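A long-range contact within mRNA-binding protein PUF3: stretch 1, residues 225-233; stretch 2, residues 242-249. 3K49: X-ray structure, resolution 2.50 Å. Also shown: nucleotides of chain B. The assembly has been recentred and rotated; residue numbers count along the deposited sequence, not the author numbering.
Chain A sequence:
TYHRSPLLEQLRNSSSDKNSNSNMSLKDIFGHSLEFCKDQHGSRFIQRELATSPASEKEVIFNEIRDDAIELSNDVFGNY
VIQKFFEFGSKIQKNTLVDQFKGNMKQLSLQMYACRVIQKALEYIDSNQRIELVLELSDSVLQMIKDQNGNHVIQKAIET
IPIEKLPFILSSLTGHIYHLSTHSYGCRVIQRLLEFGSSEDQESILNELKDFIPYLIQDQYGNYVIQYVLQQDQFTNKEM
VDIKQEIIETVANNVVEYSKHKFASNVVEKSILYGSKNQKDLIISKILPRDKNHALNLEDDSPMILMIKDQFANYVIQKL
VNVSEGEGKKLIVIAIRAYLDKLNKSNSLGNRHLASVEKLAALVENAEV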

ATOM      1  N   VAL A 225      -5.207  -4.455   6.814  1.00 38.39           N
ATOM      2  CA  VAL A 225      -6.571  -4.534   6.305  1.00 35.04           C
ATOM      3  C   VAL A 225      -7.532  -3.985   7.348  1.00 47.34           C
ATOM      4  O   VAL A 225      -8.531  -3.323   7.023  1.00 43.10           O
ATOM      5  N   ILE A 226      -7.227  -4.269   8.613  1.00 40.39           N
ATOM      6  CA  ILE A 226      -8.048  -3.781   9.708  1.00 43.60           C
ATOM      7  C   ILE A 226      -7.967  -2.256   9.739  1.00 45.11           C
ATOM      8  O   ILE A 226      -8.975  -1.571   9.875  1.00 47.20           O
ATOM      9  N   GLN A 227      -6.752  -1.734   9.626  1.00 39.84           N
ATOM     10  CA  GLN A 227      -6.533  -0.301   9.682  1.00 38.59           C
ATOM     11  C   GLN A 227      -7.262   0.422   8.569  1.00 45.14           C
ATOM     12  O   GLN A 227      -7.785   1.524   8.761  1.00 38.36           O
ATOM     13  N   TYR A 228      -7.311  -0.207   7.404  1.00 41.49           N
ATOM     14  CA  TYR A 228      -7.985   0.405   6.276  1.00 40.96           C
ATOM     15  C   TYR A 228      -9.480   0.470   6.539  1.00 42.01           C
ATOM     16  O   TYR A 228     -10.115   1.458   6.204  1.00 43.62           O
ATOM     17  N   VAL A 229     -10.045  -0.586   7.124  1.00 39.84           N
ATOM     18  CA  VAL A 229     -11.458  -0.565   7.505  1.00 45.14           C
ATOM     19  C   VAL A 229     -11.747   0.486   8.575  1.00 34.59           C
ATOM     20  O   VAL A 229     -12.758   1.179   8.508  1.00 38.19           O
ATOM     21  N   LEU A 230     -10.849   0.606   9.550  1.00 34.43           N
ATOM     22  CA  LEU A 230     -10.999   1.584  10.631  1.00 40.11           C
ATOM     23  C   LEU A 230     -11.042   3.028  10.141  1.00 49.55           C
ATOM     24  O   LEU A 230     -11.724   3.872  10.723  1.00 55.47           O
ATOM     25  N   GLN A 231     -10.298   3.325   9.084  1.00 48.17           N
ATOM     26  CA  GLN A 231     -10.172   4.713   8.673  1.00 55.53           C
ATOM     27  C   GLN A 231     -11.238   5.136   7.679  1.00 53.17           C
ATOM     28  O   GLN A 231     -11.223   6.263   7.196  1.00 66.32           O
ATOM     29  N   GLN A 232     -12.164   4.238   7.376  1.00 52.44           N
ATOM     30  CA  GLN A 232     -13.324   4.600   6.578  1.00 62.61           C
ATOM     31  C   GLN A 232     -14.263   5.503   7.375  1.00 69.54           C
ATOM     32  O   GLN A 232     -14.209   5.540   8.602  1.00 69.70           O
ATOM     33  N   ASP A 233     -15.121   6.235   6.672  1.00 83.64           N
ATOM     34  CA  ASP A 233     -16.082   7.118   7.323  1.00 96.38           C
ATOM     35  C   ASP A 233     -17.481   6.514   7.269  1.00105.05           C
ATOM     36  O   ASP A 233     -17.744   5.615   6.470  1.00105.73           O
ATOM     37  N   ASP A 242     -20.924  -1.788  10.567  1.00 59.90           N
ATOM     38  CA  ASP A 242     -20.986  -2.930  11.471  1.00 61.88           C
ATOM     39  C   ASP A 242     -19.604  -3.529  11.748  1.00 69.36           C
ATOM     40  O   ASP A 242     -19.269  -3.812  12.901  1.00 69.13           O
ATOM     41  N   ILE A 243     -18.800  -3.729  10.704  1.00 63.37           N
ATOM     42  CA  ILE A 243     -17.475  -4.317  10.880  1.00 58.43           C
ATOM     43  C   ILE A 243     -16.569  -3.378  11.667  1.00 55.51           C
ATOM     44  O   ILE A 243     -15.754  -3.820  12.477  1.00 49.45           O
ATOM     45  N   LYS A 244     -16.710  -2.077  11.430  1.00 48.29           N
ATOM     46  CA  LYS A 244     -15.901  -1.114  12.167  1.00 52.28           C
ATOM     47  C   LYS A 244     -16.208  -1.181  13.659  1.00 47.88           C
ATOM     48  O   LYS A 244     -15.327  -0.981  14.493  1.00 43.80           O
ATOM     49  N   GLN A 245     -17.461  -1.475  13.985  1.00 49.01           N
ATOM     50  CA  GLN A 245     -17.877  -1.638  15.369  1.00 51.05           C
ATOM     51  C   GLN A 245     -17.275  -2.904  16.017  1.00 54.62           C
ATOM     52  O   GLN A 245     -16.734  -2.840  17.122  1.00 49.93           O
ATOM     53  N   GLU A 246     -17.357  -4.046  15.330  1.00 47.24           N
ATOM     54  CA  GLU A 246     -16.761  -5.294  15.839  1.00 47.80           C
ATOM     55  C   GLU A 246     -15.262  -5.168  16.047  1.00 44.94           C
ATOM     56  O   GLU A 246     -14.674  -5.893  16.842  1.00 44.06           O
ATOM     57  N   ILE A 247     -14.632  -4.266  15.306  1.00 51.61           N
ATOM     58  CA  ILE A 247     -13.199  -4.080  15.450  1.00 49.44           C
ATOM     59  C   ILE A 247     -12.950  -3.298  16.725  1.00 41.31           C
ATOM     60  O   ILE A 247     -12.128  -3.691  17.545  1.00 49.51           O
ATOM     61  N   ILE A 248     -13.680  -2.201  16.890  1.00 37.10           N
ATOM     62  CA  ILE A 248     -13.639  -1.426  18.116  1.00 42.29           C
ATOM     63  C   ILE A 248     -13.980  -2.303  19.340  1.00 50.76           C
ATOM     64  O   ILE A 248     -13.261  -2.326  20.348  1.00 43.27           O
ATOM     65  N   GLU A 249     -15.092  -3.022  19.251  1.00 53.62           N
ATOM     66  CA  GLU A 249     -15.518  -3.865  20.358  1.00 56.71           C
ATOM     67  C   GLU A 249     -14.435  -4.863  20.685  1.00 47.39           C
ATOM     68  O   GLU A 249     -14.128  -5.061  21.853  1.00 50.07           O
TER

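The strongest polar link between the two stretches is made by a single side chain, Lys-244, reaching from the second helix to the end of the first. Its CA-to-CB bond points sideways, but all four chi angles are t, and the extended chain carries the ammonium group to where the first helix gives way to loop. There Lys-244 NZ donates to Gln-232 O at 3.1 Å and, more weakly, to Leu-230 O, where the NZ to O distance is also 3.1 Å. Carbonyls near the C-terminal end of a helix often lack the amide partners found farther back, and a lysine suits such a site because it pairs several N-H donors with a long aliphatic stem. The stem is useful too: Lys-244 CG lies 4.3 Å from Leu-230 CD2, so the buried residue presents hydrocarbon to its apolar neighbour before ending in charge. NZ is also hydrogen-bonded elsewhere in the structure.

Gln-232 strengthens the same turn from within the first stretch. With chi1 and chi2 both m, its side chain folds back, and Gln-232 NE2 donates to Tyr-228 O at 3.2 Å. Its end leads away from the second helix, while its backbone carbonyl accepts from Lys-244.

Beyond this polar corner the contact is aliphatic. Ile-247 points toward the first helix and has the largest covered area of any residue here. Its chi1 is m and chi2 t; Ile-247 CD1 packs 3.7 Å from Val-229 CG1, while Ile-247 CG2 lies 3.5 Å from Leu-230 CD2 and 3.7 Å from Ile-226 CG2. A branched isoleucine can thus meet three neighbours at once. Leu-230 (m, t) starts sideways, but its end comes nearer, and Leu-230 CD2 also approaches Ile-248 CD1 at 4.0 Å. Val-229, chi1 t, points toward the second helix; its compact side chain also places Val-229 CG1 4.2 Å from Ile-243 CG2. Ile-226, Ile-243 and Ile-248 all adopt m, m and contribute smaller areas around this centre.

The helix directions differ by 118°, with axes approaching to 9.8 Å, and the contact buries 354 Å² in total. Gln-227 points away from the second helix and, with chi1 m and chi2 t, its NE2 donates to O4 of U5 of chain B at 2.6 Å. An amide suits this place because its N-H can read a base carbonyl, in keeping with an mRNA-binding protein. The first helix thus offers aliphatic side chains to its neighbour and a polar one to the RNA.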

ATOM      1  CB  VAL A 225      -6.977  -5.988   5.985  1.00 39.39           C
ATOM      2  CG1 VAL A 225      -8.406  -6.039   5.446  1.00 33.21           C
ATOM      3  CG2 VAL A 225      -6.013  -6.603   4.996  1.00 34.80           C
ATOM      4  CB  ILE A 226      -7.588  -4.345  11.097  1.00 51.06           C
ATOM      5  CG1 ILE A 226      -7.714  -5.875  11.163  1.00 30.82           C
ATOM      6  CG2 ILE A 226      -8.364  -3.681  12.221  1.00 26.83           C
ATOM      7  CD1 ILE A 226      -9.087  -6.389  10.765  1.00 34.22           C
ATOM      8  CB  GLN A 227      -5.046  -0.004   9.615  1.00 32.80           C
ATOM      9  CG  GLN A 227      -4.315  -0.531  10.817  1.00 44.57           C
ATOM     10  CD  GLN A 227      -2.858  -0.136  10.836  1.00 50.02           C
ATOM     11  OE1 GLN A 227      -2.517   1.037  11.027  1.00 48.43           O
ATOM     12  NE2 GLN A 227      -1.983  -1.121  10.667  1.00 43.20           N
ATOM     13  CB  TYR A 228      -7.704  -0.339   4.960  1.00 45.15           C
ATOM     14  CG  TYR A 228      -8.522   0.219   3.822  1.00 50.43           C
ATOM     15  CD1 TYR A 228      -8.146   1.398   3.187  1.00 51.52           C
ATOM     16  CD2 TYR A 228      -9.696  -0.409   3.417  1.00 54.37           C
ATOM     17  CE1 TYR A 228      -8.900   1.923   2.165  1.00 55.16           C
ATOM     18  CE2 TYR A 228     -10.461   0.108   2.396  1.00 50.43           C
ATOM     19  CZ  TYR A 228     -10.061   1.277   1.775  1.00 60.70           C
ATOM     20  OH  TYR A 228     -10.816   1.804   0.750  1.00 65.84           O
ATOM     21  CB  VAL A 229     -11.928  -1.920   8.035  1.00 50.29           C
ATOM     22  CG1 VAL A 229     -13.392  -1.840   8.415  1.00 40.62           C
ATOM     23  CG2 VAL A 229     -11.676  -3.014   6.993  1.00 46.59           C
ATOM     24  CB  LEU A 230      -9.870   1.452  11.658  1.00 37.79           C
ATOM     25  CG  LEU A 230      -9.898   0.274  12.644  1.00 36.65           C
ATOM     26  CD1 LEU A 230      -8.648   0.284  13.501  1.00 33.89           C
ATOM     27  CD2 LEU A 230     -11.117   0.338  13.519  1.00 37.40           C
ATOM     28  CB  GLN A 231      -8.799   4.974   8.089  1.00 55.30           C
ATOM     29  CG  GLN A 231      -8.734   4.765   6.609  1.00 54.13           C
ATOM     30  CD  GLN A 231      -7.384   5.145   6.064  1.00 66.27           C
ATOM     31  OE1 GLN A 231      -6.425   5.310   6.827  1.00 68.19           O
ATOM     32  NE2 GLN A 231      -7.292   5.294   4.742  1.00 63.19           N
ATOM     33  CB  GLN A 232     -14.066   3.349   6.130  1.00 61.57           C
ATOM     34  CG  GLN A 232     -13.230   2.436   5.275  1.00 58.87           C
ATOM     35  CD  GLN A 232     -12.734   3.124   4.025  1.00 58.24           C
ATOM     36  OE1 GLN A 232     -13.527   3.577   3.210  1.00 67.47           O
ATOM     37  NE2 GLN A 232     -11.414   3.190   3.859  1.00 51.37           N
ATOM     38  CB  ASP A 233     -16.065   8.503   6.672  1.00103.09           C
ATOM     39  CG  ASP A 233     -14.788   9.268   6.968  1.00114.94           C
ATOM     40  OD1 ASP A 233     -14.052   8.861   7.892  1.00114.91           O
ATOM     41  OD2 ASP A 233     -14.524  10.274   6.276  1.00118.99           O
ATOM     42  CB  ASP A 242     -21.900  -4.011  10.901  1.00 71.22           C
ATOM     43  CG  ASP A 242     -23.360  -3.610  10.912  1.00 87.74           C
ATOM     44  OD1 ASP A 242     -23.702  -2.630  11.607  1.00 85.82           O
ATOM     45  OD2 ASP A 242     -24.166  -4.274  10.226  1.00101.28           O
ATOM     46  CB  ILE A 243     -16.816  -4.647   9.531  1.00 67.12           C
ATOM     47  CG1 ILE A 243     -17.709  -5.587   8.718  1.00 71.50           C
ATOM     48  CG2 ILE A 243     -15.438  -5.258   9.743  1.00 63.26           C
ATOM     49  CD1 ILE A 243     -17.987  -6.907   9.402  1.00 76.11           C
ATOM     50  CB  LYS A 244     -16.098   0.303  11.651  1.00 44.06           C
ATOM     51  CG  LYS A 244     -15.139   1.298  12.285  1.00 48.94           C
ATOM     52  CD  LYS A 244     -15.374   2.701  11.761  1.00 61.01           C
ATOM     53  CE  LYS A 244     -14.474   3.727  12.435  1.00 49.31           C
ATOM     54  NZ  LYS A 244     -14.465   5.014  11.655  1.00 52.35           N
ATOM     55  CB  GLN A 245     -19.409  -1.638  15.469  1.00 61.22           C
ATOM     56  CG  GLN A 245     -19.962  -1.728  16.901  1.00 61.63           C
ATOM     57  CD  GLN A 245     -19.600  -0.520  17.757  1.00 50.98           C
ATOM     58  OE1 GLN A 245     -19.434   0.580  17.246  1.00 57.05           O
ATOM     59  NE2 GLN A 245     -19.475  -0.726  19.061  1.00 48.94           N
ATOM     60  CB  GLU A 246     -17.041  -6.477  14.901  1.00 46.77           C
ATOM     61  CG  GLU A 246     -18.449  -6.450  14.309  1.00 70.40           C
ATOM     62  CD  GLU A 246     -18.619  -7.344  13.091  1.00 79.52           C
ATOM     63  OE1 GLU A 246     -18.341  -8.564  13.199  1.00 82.34           O
ATOM     64  OE2 GLU A 246     -19.042  -6.819  12.033  1.00 75.07           O
ATOM     65  CB  ILE A 247     -12.577  -3.368  14.242  1.00 41.78           C
ATOM     66  CG1 ILE A 247     -12.684  -4.244  12.993  1.00 36.01           C
ATOM     67  CG2 ILE A 247     -11.131  -3.045  14.529  1.00 35.90           C
ATOM     68  CD1 ILE A 247     -12.551  -3.477  11.678  1.00 33.94           C
ATOM     69  CB  ILE A 248     -14.653  -0.272  18.064  1.00 45.02           C
ATOM     70  CG1 ILE A 248     -14.349   0.674  16.898  1.00 53.06           C
ATOM     71  CG2 ILE A 248     -14.657   0.482  19.376  1.00 45.36           C
ATOM     72  CD1 ILE A 248     -12.974   1.325  16.964  1.00 53.51           C
ATOM     73  CB  GLU A 249     -16.844  -4.560  20.055  1.00 52.57           C
ATOM     74  CG  GLU A 249     -18.027  -3.602  20.075  1.00 51.74           C
ATOM     75  CD  GLU A 249     -19.243  -4.146  19.331  1.00 78.77           C
ATOM     76  OE1 GLU A 249     -19.086  -5.095  18.527  1.00 74.17           O
ATOM     77  OE2 GLU A 249     -20.359  -3.615  19.546  1.00 82.48           O
TER
ATOM     78  P     U B   5      10.040  -1.455  13.341  1.00 76.46           P
ATOM     79  OP1   U B   5      10.968  -2.502  12.858  1.00 58.97           O
ATOM     80  OP2   U B   5      10.222  -0.039  12.932  1.00 61.17           O
ATOM     81  O5'   U B   5       8.548  -1.870  12.962  1.00 84.45           O
ATOM     82  C5'   U B   5       8.019  -1.574  11.682  1.00 67.48           C
ATOM     83  C4'   U B   5       7.172  -2.736  11.224  1.00 63.40           C
ATOM     84  O4'   U B   5       5.936  -2.751  11.969  1.00 66.16           O
ATOM     85  C3'   U B   5       6.713  -2.712   9.782  1.00 57.64           C
ATOM     86  O3'   U B   5       7.772  -3.174   8.942  1.00 64.98           O
ATOM     87  C2'   U B   5       5.568  -3.712   9.839  1.00 55.05           C
ATOM     88  O2'   U B   5       6.054  -5.035   9.846  1.00 56.19           O
ATOM     89  C1'   U B   5       4.941  -3.396  11.204  1.00 61.12           C
ATOM     90  N1    U B   5       3.752  -2.520  11.155  1.00 46.56           N
ATOM     91  C2    U B   5       2.519  -3.116  11.060  1.00 46.28           C
ATOM     92  O2    U B   5       2.373  -4.323  11.014  1.00 43.30           O
ATOM     93  N3    U B   5       1.453  -2.248  11.015  1.00 37.82           N
ATOM     94  C4    U B   5       1.502  -0.880  11.041  1.00 43.35           C
ATOM     95  O4    U B   5       0.462  -0.238  10.941  1.00 54.69           O
ATOM     96  C5    U B   5       2.820  -0.332  11.142  1.00 43.24           C
ATOM     97  C6    U B   5       3.874  -1.150  11.197  1.00 47.61           C